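Local coordinates for Tat (Twin-arginine translocation) pathway signal sequence containing protein (Mycobacterium tuberculosis, PDB 5IMU), which is of unknown function but is probably exported by the twin-arginine pathway, its C-terminal part here joining an alpha/beta region to a helical bundle, at residues 195-200 with 204-209; 126-131 with 148-153; 46-49 with 54-57. All blocks are in the same frame, centred on the assembly; numbering follows the deposited sequence.

Contact 1 of 3, residues 195-200 with 204-209; sequences IEALID and YLANYH
A197 and L198 of helix 183-199 pack against L205 and A206 of helix 203-216, the two arms of a helical hairpin in the helix bundle of the DUF5631 region. The short segments run antiparallel at 167° with their axes 7.6 Å apart, a close approach that small residues make possible. I195, two residues before A197, has its CB directed away from the other helix and packs on I145 and L163, tying the hairpin to helices 140-151 and 157-177. Next, E196 leaves the helix at the flank, and its OE1 is hydrogen-bonded to H164 ND1. A197 sits at the centre: its CA lies 5.1 Å from the CA of A206, and the two methyls face each other with A197 CB 4.1 Å from A206 CB. With A197 CB only 3.5 Å from A206 N, a bare methyl is enough to bridge the two backbones, and alanine suits the place. The same A197 CB rests 3.6 Å from L205 CB, touching the base of the leucine; L205 CG is anti to its own carbonyl carbon (chi1 -73°), and the branched end lies farther off. L198 leaves its helix to one side and reaches both A149 and V150 of helix 140-151. Beyond it, the hairpin turns through D200, whose backbone N bonds to E196 O. The flanking leucine's contact is made by L198 CD1, 3.9 Å from A206 CB.

Contact 2 of 3, residues 126-131 with 148-153; sequences PTLVEA and PAVRKT
V150 meets both L128 and V129, and one of its methyls, CG2, makes both contacts. Its chi1 of 163° puts CG1 anti to the backbone N and thereby sets CG2 anti to the carbonyl carbon, pointing toward helix 124-133. V150 CG2 lies 4.1 Å from V129 CG2 and 4.2 Å from L128 CD2, so the methyl is shared between two neighbouring residues of the facing helix. These are ordinary van der Waals separations, and the nearest CA atoms, those of V129 and V150, are still 8.0 Å apart: the helices meet through branched side chains while their backbones stay well separated. L128 has CG anti to its backbone N (chi1 -172°), which carries its methyls across to slide past the valine in the opposite direction. Its long aliphatic chain suits its buried place; L128 and V150 both also touch L198 of helix 183-199. The contact thus joins two helices of the DUF5631 region over a third helix of the bundle. Immediately after V150 and R151, helix 140-151 ends in a Schellman motif: K152 takes a positive phi of 61°, T153 N bonds to P148 O at 3.2 Å, and K152 N makes a weak bond to A149 O. The lysine's ammonium group forms a salt bridge with D203. V129 is more exposed than L128, and a short, beta-branched valine suits this less buried position, where it offers CG2 to the packing.

Contact 3 of 3, residues 46-49 with 54-57; sequences LVTD and WIPP
T48 lays its methyl against the backbone of W54 and the end of I55, joining strand 44-48 of the mixed four-stranded sheet to the loop that leads on toward strand 65-67. Sheet and loop both belong to the DUF5632 region, the alpha/beta part of the chain. The closest touch is T48 CG2 to W54 O, 3.4 Å, a van der Waals contact of a methyl with a carbonyl oxygen. T48 OG1, anti to the backbone N (chi1 175°), instead bonds to S32 O. A threonine suits this place because one branch satisfies a polar partner within the sheet region while the other packs against the loop. I55 extends CD1 back to the strand, where it lies 4.0 Å from T48 CG2, the two side chains passing at a slant. Its CG1 is anti to the carbonyl carbon (chi1 -51°), and a further bend at chi2 carries the terminal methyl toward the strand; W33 and L61 also touch this aliphatic side chain. L46 contributes at the fringe, its carbonyl oxygen 4.4 Å from I55 CD1, while its backbone pairs with T66. W54 directs its indole away from the strand, toward the helical region. There NE1 bonds to H209 ND1, and the ring meets Y208, W189 and W212; P56 CA lies over one face of the indole, displaced toward its rim. A large aromatic with a single N-H suits this junction, giving broad apolar surface and one directed bond. Strand and loop lack a direct backbone bond across the contact, but a water joins their carbonyls: it donates to T48 O at 2.7 Å and to W54 O at 2.8 Å.

Contacts 1 and 2 are neighbouring parts of one helical bundle, their centres 11 Å apart. L198 of contact 1 packs on contact 2: its CD2 lies 3.9 Å from V150 CG2 and also 3.9 Å from L128 CD1. Contact 3 lies in the other family region, its centre 16 Å from that of contact 1, yet the two meet directly. Y208 OH probably bonds to I55 N at 3.0 Å, so helix 203-216 of the bundle is tied to the loop that follows strand 44-48. Contacts 2 and 3 do not touch, their nearest atoms being about 13 Å apart. The potassium ion, at T44, N64 and T66, lies about 8 Å from the side chain of L46 in contact 3.

Contact 1 of 3, residues 195-200 with 204-209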
# COMPACT_ATOMS: atom_id res chain seq x y z
N ILE A 195 1.88 -4.08 -12.90
CA ILE A 195 2.34 -3.90 -14.27
C ILE A 195 3.20 -2.65 -14.38
O ILE A 195 4.25 -2.66 -15.04
CB ILE A 195 1.14 -3.84 -15.24
CG1 ILE A 195 0.40 -5.18 -15.23
CG2 ILE A 195 1.60 -3.50 -16.64
CD1 ILE A 195 -0.90 -5.16 -16.01
N GLU A 196 2.79 -1.55 -13.74
CA GLU A 196 3.57 -0.32 -13.84
C GLU A 196 4.93 -0.47 -13.19
O GLU A 196 5.94 -0.03 -13.75
CB GLU A 196 2.82 0.86 -13.22
CG GLU A 196 3.64 2.15 -13.24
CD GLU A 196 2.85 3.38 -12.82
OE1 GLU A 196 2.09 3.91 -13.66
OE2 GLU A 196 3.00 3.82 -11.67
N ALA A 197 4.99 -1.07 -12.00
CA ALA A 197 6.28 -1.31 -11.36
C ALA A 197 7.16 -2.19 -12.23
O ALA A 197 8.39 -2.02 -12.26
CB ALA A 197 6.07 -1.94 -9.99
N LEU A 198 6.55 -3.14 -12.95
CA LEU A 198 7.32 -4.03 -13.82
C LEU A 198 7.97 -3.26 -14.96
O LEU A 198 9.18 -3.40 -15.21
CB LEU A 198 6.40 -5.13 -14.36
CG LEU A 198 6.98 -6.51 -14.67
CD1 LEU A 198 7.89 -6.99 -13.55
CD2 LEU A 198 5.85 -7.50 -14.90
N ILE A 199 7.20 -2.42 -15.67
CA ILE A 199 7.79 -1.68 -16.78
C ILE A 199 8.77 -0.62 -16.29
O ILE A 199 9.62 -0.16 -17.07
CB ILE A 199 6.71 -1.05 -17.68
CG1 ILE A 199 5.93 0.05 -16.95
CG2 ILE A 199 5.76 -2.11 -18.21
CD1 ILE A 199 5.00 0.83 -17.86
N ASP A 200 8.70 -0.24 -15.02
CA ASP A 200 9.68 0.67 -14.42
C ASP A 200 10.90 -0.05 -13.85
O ASP A 200 11.73 0.60 -13.22
CB ASP A 200 9.03 1.49 -13.30
CG ASP A 200 8.12 2.59 -13.82
OD1 ASP A 200 8.22 2.93 -15.02
OD2 ASP A 200 7.31 3.11 -13.03
N TYR A 204 10.72 -5.81 -7.41
CA TYR A 204 10.31 -6.09 -6.04
C TYR A 204 8.98 -5.42 -5.71
O TYR A 204 8.21 -5.94 -4.89
CB TYR A 204 11.39 -5.64 -5.05
CG TYR A 204 11.59 -4.15 -5.01
CD1 TYR A 204 12.46 -3.53 -5.90
CD2 TYR A 204 10.93 -3.36 -4.09
CE1 TYR A 204 12.66 -2.17 -5.87
CE2 TYR A 204 11.12 -1.99 -4.05
CZ TYR A 204 11.99 -1.40 -4.95
OH TYR A 204 12.18 -0.04 -4.92
N LEU A 205 8.69 -4.27 -6.33
CA LEU A 205 7.39 -3.64 -6.14
C LEU A 205 6.29 -4.41 -6.85
O LEU A 205 5.20 -4.60 -6.30
CB LEU A 205 7.41 -2.19 -6.63
CG LEU A 205 8.17 -1.16 -5.80
CD1 LEU A 205 7.94 0.22 -6.37
CD2 LEU A 205 7.73 -1.23 -4.35
N ALA A 206 6.55 -4.85 -8.09
CA ALA A 206 5.60 -5.70 -8.79
C ALA A 206 5.29 -6.95 -7.97
O ALA A 206 4.14 -7.40 -7.91
CB ALA A 206 6.15 -6.08 -10.17
N ASN A 207 6.31 -7.52 -7.34
CA ASN A 207 6.11 -8.66 -6.45
C ASN A 207 5.20 -8.30 -5.29
O ASN A 207 4.27 -9.05 -4.96
CB ASN A 207 7.47 -9.17 -5.95
CG ASN A 207 7.37 -10.48 -5.22
OD1 ASN A 207 7.13 -11.53 -5.83
ND2 ASN A 207 7.55 -10.45 -3.90
N TYR A 208 5.45 -7.15 -4.66
CA TYR A 208 4.63 -6.70 -3.53
C TYR A 208 3.16 -6.62 -3.92
O TYR A 208 2.28 -7.12 -3.21
CB TYR A 208 5.14 -5.34 -3.04
CG TYR A 208 4.26 -4.63 -2.03
CD1 TYR A 208 4.41 -4.83 -0.67
CD2 TYR A 208 3.29 -3.73 -2.45
CE1 TYR A 208 3.62 -4.17 0.25
CE2 TYR A 208 2.48 -3.06 -1.54
CZ TYR A 208 2.65 -3.28 -0.19
OH TYR A 208 1.86 -2.62 0.72
N HIS A 209 2.86 -5.98 -5.06
CA HIS A 209 1.47 -5.80 -5.46
C HIS A 209 0.84 -7.12 -5.90
O HIS A 209 -0.34 -7.36 -5.64
CB HIS A 209 1.38 -4.75 -6.56
CG HIS A 209 1.68 -3.36 -6.10
ND1 HIS A 209 0.95 -2.73 -5.12
CD2 HIS A 209 2.64 -2.48 -6.48
CE1 HIS A 209 1.44 -1.52 -4.91
NE2 HIS A 209 2.47 -1.35 -5.73

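Contact 2 of 3, residues 126-131 with 148-153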
# COMPACT_ATOMS: atom_id res chain seq x y z
N PRO A 126 4.28 -16.08 -15.07
CA PRO A 126 3.03 -16.80 -15.37
C PRO A 126 1.89 -16.48 -14.42
O PRO A 126 0.73 -16.45 -14.84
CB PRO A 126 3.45 -18.28 -15.27
CG PRO A 126 4.90 -18.27 -15.62
CD PRO A 126 5.45 -16.98 -15.06
N THR A 127 2.20 -16.24 -13.14
CA THR A 127 1.15 -15.90 -12.18
C THR A 127 0.45 -14.60 -12.56
O THR A 127 -0.78 -14.50 -12.49
CB THR A 127 1.74 -15.80 -10.77
OG1 THR A 127 2.26 -17.08 -10.37
CG2 THR A 127 0.69 -15.36 -9.77
N LEU A 128 1.23 -13.58 -12.95
CA LEU A 128 0.63 -12.31 -13.33
C LEU A 128 -0.20 -12.45 -14.60
O LEU A 128 -1.30 -11.89 -14.69
CB LEU A 128 1.72 -11.25 -13.51
CG LEU A 128 1.35 -9.77 -13.74
CD1 LEU A 128 2.52 -8.89 -13.33
CD2 LEU A 128 0.98 -9.48 -15.19
N VAL A 129 0.31 -13.18 -15.59
CA VAL A 129 -0.41 -13.33 -16.85
C VAL A 129 -1.72 -14.08 -16.63
O VAL A 129 -2.75 -13.75 -17.24
CB VAL A 129 0.48 -14.03 -17.89
CG1 VAL A 129 -0.29 -14.32 -19.16
CG2 VAL A 129 1.70 -13.17 -18.19
N GLU A 130 -1.71 -15.10 -15.77
CA GLU A 130 -2.94 -15.82 -15.44
C GLU A 130 -3.93 -14.90 -14.74
O GLU A 130 -5.13 -14.93 -15.04
CB GLU A 130 -2.63 -17.03 -14.57
CG GLU A 130 -2.53 -18.35 -15.32
CD GLU A 130 -3.80 -18.69 -16.08
OE1 GLU A 130 -3.79 -18.60 -17.33
OE2 GLU A 130 -4.81 -19.03 -15.43
N ALA A 131 -3.45 -14.08 -13.80
CA ALA A 131 -4.34 -13.17 -13.09
C ALA A 131 -5.02 -12.20 -14.05
O ALA A 131 -6.21 -11.91 -13.92
CB ALA A 131 -3.57 -12.41 -12.01
N PRO A 148 4.04 -8.35 -22.61
CA PRO A 148 5.28 -7.59 -22.87
C PRO A 148 5.99 -7.13 -21.60
O PRO A 148 7.22 -7.13 -21.57
CB PRO A 148 4.78 -6.40 -23.70
CG PRO A 148 3.61 -6.93 -24.43
CD PRO A 148 2.93 -7.86 -23.46
N ALA A 149 5.24 -6.73 -20.57
CA ALA A 149 5.88 -6.32 -19.32
C ALA A 149 6.60 -7.49 -18.66
O ALA A 149 7.72 -7.33 -18.15
CB ALA A 149 4.84 -5.73 -18.37
N VAL A 150 5.99 -8.67 -18.67
CA VAL A 150 6.63 -9.85 -18.09
C VAL A 150 7.84 -10.26 -18.91
O VAL A 150 8.89 -10.62 -18.37
CB VAL A 150 5.61 -10.99 -17.95
CG1 VAL A 150 6.31 -12.32 -17.75
CG2 VAL A 150 4.66 -10.71 -16.79
N ARG A 151 7.73 -10.21 -20.24
CA ARG A 151 8.85 -10.55 -21.11
C ARG A 151 9.93 -9.47 -21.13
O ARG A 151 11.01 -9.72 -21.67
CB ARG A 151 8.35 -10.80 -22.54
CG ARG A 151 7.37 -11.94 -22.69
CD ARG A 151 8.06 -13.29 -22.76
NE ARG A 151 7.10 -14.39 -22.69
CZ ARG A 151 6.78 -15.01 -21.56
NH1 ARG A 151 7.33 -14.64 -20.41
NH2 ARG A 151 5.89 -16.00 -21.58
N LYS A 152 9.65 -8.29 -20.57
CA LYS A 152 10.60 -7.18 -20.52
C LYS A 152 11.02 -6.72 -21.91
O LYS A 152 12.17 -6.33 -22.14
CB LYS A 152 11.83 -7.53 -19.68
CG LYS A 152 11.50 -7.90 -18.25
CD LYS A 152 12.75 -8.04 -17.39
CE LYS A 152 12.35 -8.37 -15.96
NZ LYS A 152 13.50 -8.36 -15.01
N THR A 153 10.08 -6.75 -22.85
CA THR A 153 10.37 -6.30 -24.21
C THR A 153 10.31 -4.78 -24.36
O THR A 153 10.81 -4.26 -25.36
CB THR A 153 9.39 -6.93 -25.20
OG1 THR A 153 8.56 -5.91 -25.77
CG2 THR A 153 8.52 -7.94 -24.50

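Contact 3 of 3, residues 46-49 with 54-57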
# COMPACT_ATOMS: atom_id res chain seq x y z
N LEU A 46 2.88 0.18 10.39
CA LEU A 46 2.01 1.17 9.76
C LEU A 46 0.94 0.47 8.95
O LEU A 46 1.24 -0.44 8.16
CB LEU A 46 2.81 2.12 8.86
CG LEU A 46 1.99 3.16 8.10
CD1 LEU A 46 1.28 4.10 9.05
CD2 LEU A 46 2.88 3.94 7.15
N VAL A 47 -0.32 0.88 9.13
CA VAL A 47 -1.45 0.24 8.48
C VAL A 47 -2.45 1.27 7.99
O VAL A 47 -2.52 2.40 8.50
CB VAL A 47 -2.18 -0.76 9.41
CG1 VAL A 47 -1.22 -1.82 9.95
CG2 VAL A 47 -2.87 -0.02 10.55
N THR A 48 -3.21 0.88 6.97
CA THR A 48 -4.51 1.46 6.65
C THR A 48 -5.48 0.30 6.49
O THR A 48 -5.08 -0.84 6.22
CB THR A 48 -4.48 2.31 5.38
OG1 THR A 48 -5.80 2.76 5.06
CG2 THR A 48 -3.93 1.51 4.21
N ASP A 49 -6.77 0.59 6.65
CA ASP A 49 -7.79 -0.44 6.50
C ASP A 49 -8.37 -0.50 5.09
O ASP A 49 -9.43 -1.11 4.89
CB ASP A 49 -8.91 -0.25 7.54
CG ASP A 49 -9.66 1.07 7.36
OD1 ASP A 49 -9.22 1.92 6.56
OD2 ASP A 49 -10.69 1.25 8.04
N TRP A 54 -2.52 -3.58 2.85
CA TRP A 54 -1.88 -3.09 1.64
C TRP A 54 -1.77 -1.57 1.69
O TRP A 54 -2.66 -0.88 2.19
CB TRP A 54 -2.69 -3.54 0.43
CG TRP A 54 -2.19 -3.11 -0.91
CD1 TRP A 54 -1.10 -3.58 -1.58
CD2 TRP A 54 -2.81 -2.14 -1.78
NE1 TRP A 54 -0.98 -2.95 -2.80
CE2 TRP A 54 -2.02 -2.07 -2.95
CE3 TRP A 54 -3.94 -1.33 -1.68
CZ2 TRP A 54 -2.33 -1.21 -4.01
CZ3 TRP A 54 -4.25 -0.48 -2.73
CH2 TRP A 54 -3.45 -0.43 -3.87
N ILE A 55 -0.66 -1.04 1.19
CA ILE A 55 -0.42 0.40 1.12
C ILE A 55 -0.47 0.81 -0.33
O ILE A 55 0.28 0.27 -1.16
CB ILE A 55 0.93 0.78 1.76
CG1 ILE A 55 1.06 0.18 3.16
CG2 ILE A 55 1.07 2.30 1.82
CD1 ILE A 55 -0.07 0.54 4.10
N PRO A 56 -1.33 1.76 -0.72
CA PRO A 56 -1.48 2.10 -2.13
C PRO A 56 -0.21 2.75 -2.68
O PRO A 56 0.56 3.35 -1.92
CB PRO A 56 -2.67 3.08 -2.14
CG PRO A 56 -2.71 3.65 -0.76
CD PRO A 56 -2.26 2.53 0.14
N PRO A 57 0.01 2.66 -3.99
CA PRO A 57 1.32 3.09 -4.53
C PRO A 57 1.56 4.59 -4.47
O PRO A 57 2.73 5.01 -4.44
CB PRO A 57 1.27 2.60 -5.99
CG PRO A 57 0.12 1.65 -6.07
CD PRO A 57 -0.85 2.08 -5.03
O HOH W 1 -4.85 -1.78 3.68